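Local atomic coordinates of NADPH-flavin oxidoreductase (Vibrio parahaemolyticus serotype O3:K6, PDB entry 5UU6), a protein that probably uses NADPH to reduce flavins or nitroaromatic compounds by way of a bound flavin mononucleotide. Residues N137-V142 / T152-G157. Residues are numbered along the deposited sequence; the frame is centred on the assembly and turned at random.
Sequences NNAQQV and TAILFG
I154, on strand 152-161, reaches across to A139 and V142, which lie one turn apart on the inner side of helix 139-145. The bond from its alpha carbon to CB is directed at the helix, and beta branching sends out two arms; CB and CG1 themselves stay beyond 4.2 Å of the helix segment, and CG2 and CD1 make the contact. The shorter arm, CG2, meets the nearer methyl of V142, with I154 CG2 3.9 Å from V142 CG1. The longer arm passes through CG1, which lies between the backbone N and the carbonyl carbon (chi1 64°), and carries CD1 into the angle between the two helix residues. There I154 CD1 is 4.0 Å from V142 CG1 and 4.1 Å from A139 CA, so the tip touches helix backbone as well as side chain; A139 CB stands beside it.

This helix belongs to the connection between two neighbouring antiparallel strands, 128-132 and 152-161, of the central sheet of the nitroreductase fold, and packs against that sheet. Immediately after I154, L155 and F156 both face F82 of strand 78-85 in a classic beta bulge.

Aliphatic side chains suit this buried place, and alanine suits position 139 probably because its small side chain lets the isoleucine tip approach the helix backbone. The side chain of I154 lies about 10 Å from the bound FMN and also touches V81 and C83 of the adjoining strand. V142 uses one methyl for both arms of I154: with CG1 anti to its backbone N (chi1 172°), that methyl is turned to the strand, and the two side chains cross at about a right angle. V142 also packs on L63 and F66 of helix 57-66.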
ATOM      1  N   ASN A 137       5.540  -9.557 -14.481  1.00 18.08           N
ATOM      2  CA  ASN A 137       6.435 -10.352 -15.336  1.00 24.08           C
ATOM      3  C   ASN A 137       6.460  -9.820 -16.759  1.00 24.98           C
ATOM      4  O   ASN A 137       7.480  -9.898 -17.454  1.00 15.83           O
ATOM      5  CB  ASN A 137       5.992 -11.819 -15.399  1.00 24.46           C
ATOM      6  CG  ASN A 137       6.133 -12.537 -14.075  1.00 28.07           C
ATOM      7  OD1 ASN A 137       6.975 -12.184 -13.246  1.00 30.60           O
ATOM      8  ND2 ASN A 137       5.295 -13.560 -13.871  1.00 27.34           N
ATOM      9  N   ASN A 138       5.315  -9.354 -17.235  1.00 16.67           N
ATOM     10  CA  ASN A 138       5.107  -8.907 -18.598  1.00 18.85           C
ATOM     11  C   ASN A 138       4.431  -7.533 -18.606  1.00 15.35           C
ATOM     12  O   ASN A 138       3.465  -7.290 -19.331  1.00 15.75           O
ATOM     13  CB  ASN A 138       4.279  -9.960 -19.323  1.00 17.41           C
ATOM     14  CG  ASN A 138       5.046 -11.270 -19.480  1.00 19.15           C
ATOM     15  OD1 ASN A 138       5.934 -11.353 -20.299  1.00 18.11           O
ATOM     16  ND2 ASN A 138       4.717 -12.276 -18.676  1.00 18.79           N
ATOM     17  N   ALA A 139       4.957  -6.613 -17.795  1.00 17.45           N
ATOM     18  CA  ALA A 139       4.282  -5.337 -17.549  1.00 14.17           C
ATOM     19  C   ALA A 139       3.947  -4.621 -18.854  1.00 15.01           C
ATOM     20  O   ALA A 139       2.796  -4.227 -19.083  1.00 15.88           O
ATOM     21  CB  ALA A 139       5.152  -4.462 -16.642  1.00 18.08           C
ATOM     22  N   GLN A 140       4.916  -4.521 -19.767  1.00 15.79           N
ATOM     23  CA  GLN A 140       4.662  -3.787 -21.006  1.00 16.72           C
ATOM     24  C   GLN A 140       3.500  -4.389 -21.812  1.00 17.74           C
ATOM     25  O   GLN A 140       2.658  -3.650 -22.338  1.00 18.65           O
ATOM     26  CB  GLN A 140       5.921  -3.757 -21.867  1.00 19.24           C
ATOM     27  CG  GLN A 140       5.723  -2.982 -23.151  1.00 25.13           C
ATOM     28  CD  GLN A 140       5.380  -1.514 -22.887  1.00 30.96           C
ATOM     29  OE1 GLN A 140       5.819  -0.924 -21.898  1.00 40.46           O
ATOM     30  NE2 GLN A 140       4.594  -0.928 -23.774  1.00 21.52           N
ATOM     31  N   GLN A 141       3.452  -5.721 -21.941  0.52 17.61           N
ATOM     32  CA  GLN A 141       2.376  -6.348 -22.707  0.52 18.38           C
ATOM     33  C   GLN A 141       1.023  -6.193 -22.010  0.52 17.78           C
ATOM     34  O   GLN A 141      -0.008  -6.057 -22.683  0.52 18.47           O
ATOM     35  CB  GLN A 141       2.686  -7.833 -22.942  0.52 18.88           C
ATOM     36  CG  GLN A 141       3.767  -8.107 -23.998  0.52 19.96           C
ATOM     37  CD  GLN A 141       4.098  -9.591 -24.143  0.52 23.73           C
ATOM     38  OE1 GLN A 141       3.668 -10.250 -25.099  0.52 24.82           O
ATOM     39  NE2 GLN A 141       4.868 -10.123 -23.193  0.52 19.91           N
ATOM     40  N   VAL A 142       1.011  -6.223 -20.674  1.00 16.63           N
ATOM     41  CA  VAL A 142      -0.222  -5.999 -19.916  1.00 16.08           C
ATOM     42  C   VAL A 142      -0.707  -4.566 -20.121  1.00 16.82           C
ATOM     43  O   VAL A 142      -1.896  -4.308 -20.359  1.00 18.28           O
ATOM     44  CB  VAL A 142       0.029  -6.297 -18.420  1.00 14.93           C
ATOM     45  CG1 VAL A 142      -1.184  -5.875 -17.545  1.00 14.37           C
ATOM     46  CG2 VAL A 142       0.302  -7.797 -18.267  1.00 24.21           C
ATOM     47  N   THR A 152       0.670   6.549 -16.650  1.00 14.69           N
ATOM     48  CA  THR A 152       0.028   5.481 -15.886  1.00 13.96           C
ATOM     49  C   THR A 152       0.889   4.227 -16.015  1.00 16.81           C
ATOM     50  O   THR A 152       1.659   4.089 -16.971  1.00 18.39           O
ATOM     51  CB  THR A 152      -1.402   5.183 -16.375  1.00 17.75           C
ATOM     52  OG1 THR A 152      -1.343   4.615 -17.693  1.00 23.62           O
ATOM     53  CG2 THR A 152      -2.194   6.435 -16.474  1.00 18.54           C
ATOM     54  N   ALA A 153       0.749   3.307 -15.059  1.00 14.90           N
ATOM     55  CA  ALA A 153       1.534   2.070 -15.056  1.00 14.40           C
ATOM     56  C   ALA A 153       0.828   1.020 -14.210  1.00 14.96           C
ATOM     57  O   ALA A 153       0.341   1.341 -13.135  1.00 19.74           O
ATOM     58  CB  ALA A 153       2.945   2.292 -14.501  1.00 13.59           C
ATOM     59  N   ILE A 154       0.785  -0.239 -14.680  1.00 13.45           N
ATOM     60  CA  ILE A 154       0.202  -1.285 -13.830  1.00 15.21           C
ATOM     61  C   ILE A 154       1.156  -1.558 -12.679  1.00 14.43           C
ATOM     62  O   ILE A 154       2.368  -1.375 -12.790  1.00 15.11           O
ATOM     63  CB  ILE A 154      -0.090  -2.599 -14.580  1.00 19.22           C
ATOM     64  CG1 ILE A 154       1.228  -3.188 -15.065  1.00 21.82           C
ATOM     65  CG2 ILE A 154      -1.091  -2.377 -15.734  1.00 24.20           C
ATOM     66  CD1 ILE A 154       1.433  -4.658 -14.708  1.00 20.98           C
ATOM     67  N   LEU A 155       0.595  -1.946 -11.546  1.00 10.46           N
ATOM     68  CA  LEU A 155       1.349  -2.379 -10.373  1.00 10.26           C
ATOM     69  C   LEU A 155       1.024  -3.809  -9.993  1.00 15.53           C
ATOM     70  O   LEU A 155       1.945  -4.608  -9.807  1.00 15.42           O
ATOM     71  CB  LEU A 155       1.037  -1.472  -9.179  1.00 10.63           C
ATOM     72  CG  LEU A 155       1.605  -0.078  -9.273  1.00 20.05           C
ATOM     73  CD1 LEU A 155       1.331   0.606  -7.929  1.00 24.98           C
ATOM     74  CD2 LEU A 155       3.117  -0.126  -9.613  1.00 23.11           C
ATOM     75  N   PHE A 156      -0.264  -4.160  -9.848  1.00 12.61           N
ATOM     76  CA  PHE A 156      -0.619  -5.545  -9.526  1.00 10.68           C
ATOM     77  C   PHE A 156      -2.101  -5.739  -9.803  1.00 13.92           C
ATOM     78  O   PHE A 156      -2.881  -4.782  -9.916  1.00 13.02           O
ATOM     79  CB  PHE A 156      -0.318  -5.891  -8.053  1.00 10.49           C
ATOM     80  CG  PHE A 156      -0.980  -4.947  -7.092  1.00 12.63           C
ATOM     81  CD1 PHE A 156      -2.290  -5.169  -6.674  1.00 13.60           C
ATOM     82  CD2 PHE A 156      -0.331  -3.780  -6.678  1.00 13.86           C
ATOM     83  CE1 PHE A 156      -2.943  -4.250  -5.819  1.00 10.25           C
ATOM     84  CE2 PHE A 156      -0.981  -2.852  -5.815  1.00 11.14           C
ATOM     85  CZ  PHE A 156      -2.290  -3.100  -5.392  1.00 11.08           C
ATOM     86  N   GLY A 157      -2.495  -6.998  -9.879  1.00 12.76           N
ATOM     87  CA  GLY A 157      -3.887  -7.344 -10.017  1.00 11.15           C
ATOM     88  C   GLY A 157      -4.422  -7.919  -8.721  1.00 11.32           C
ATOM     89  O   GLY A 157      -3.740  -8.040  -7.711  1.00 11.14           O
TER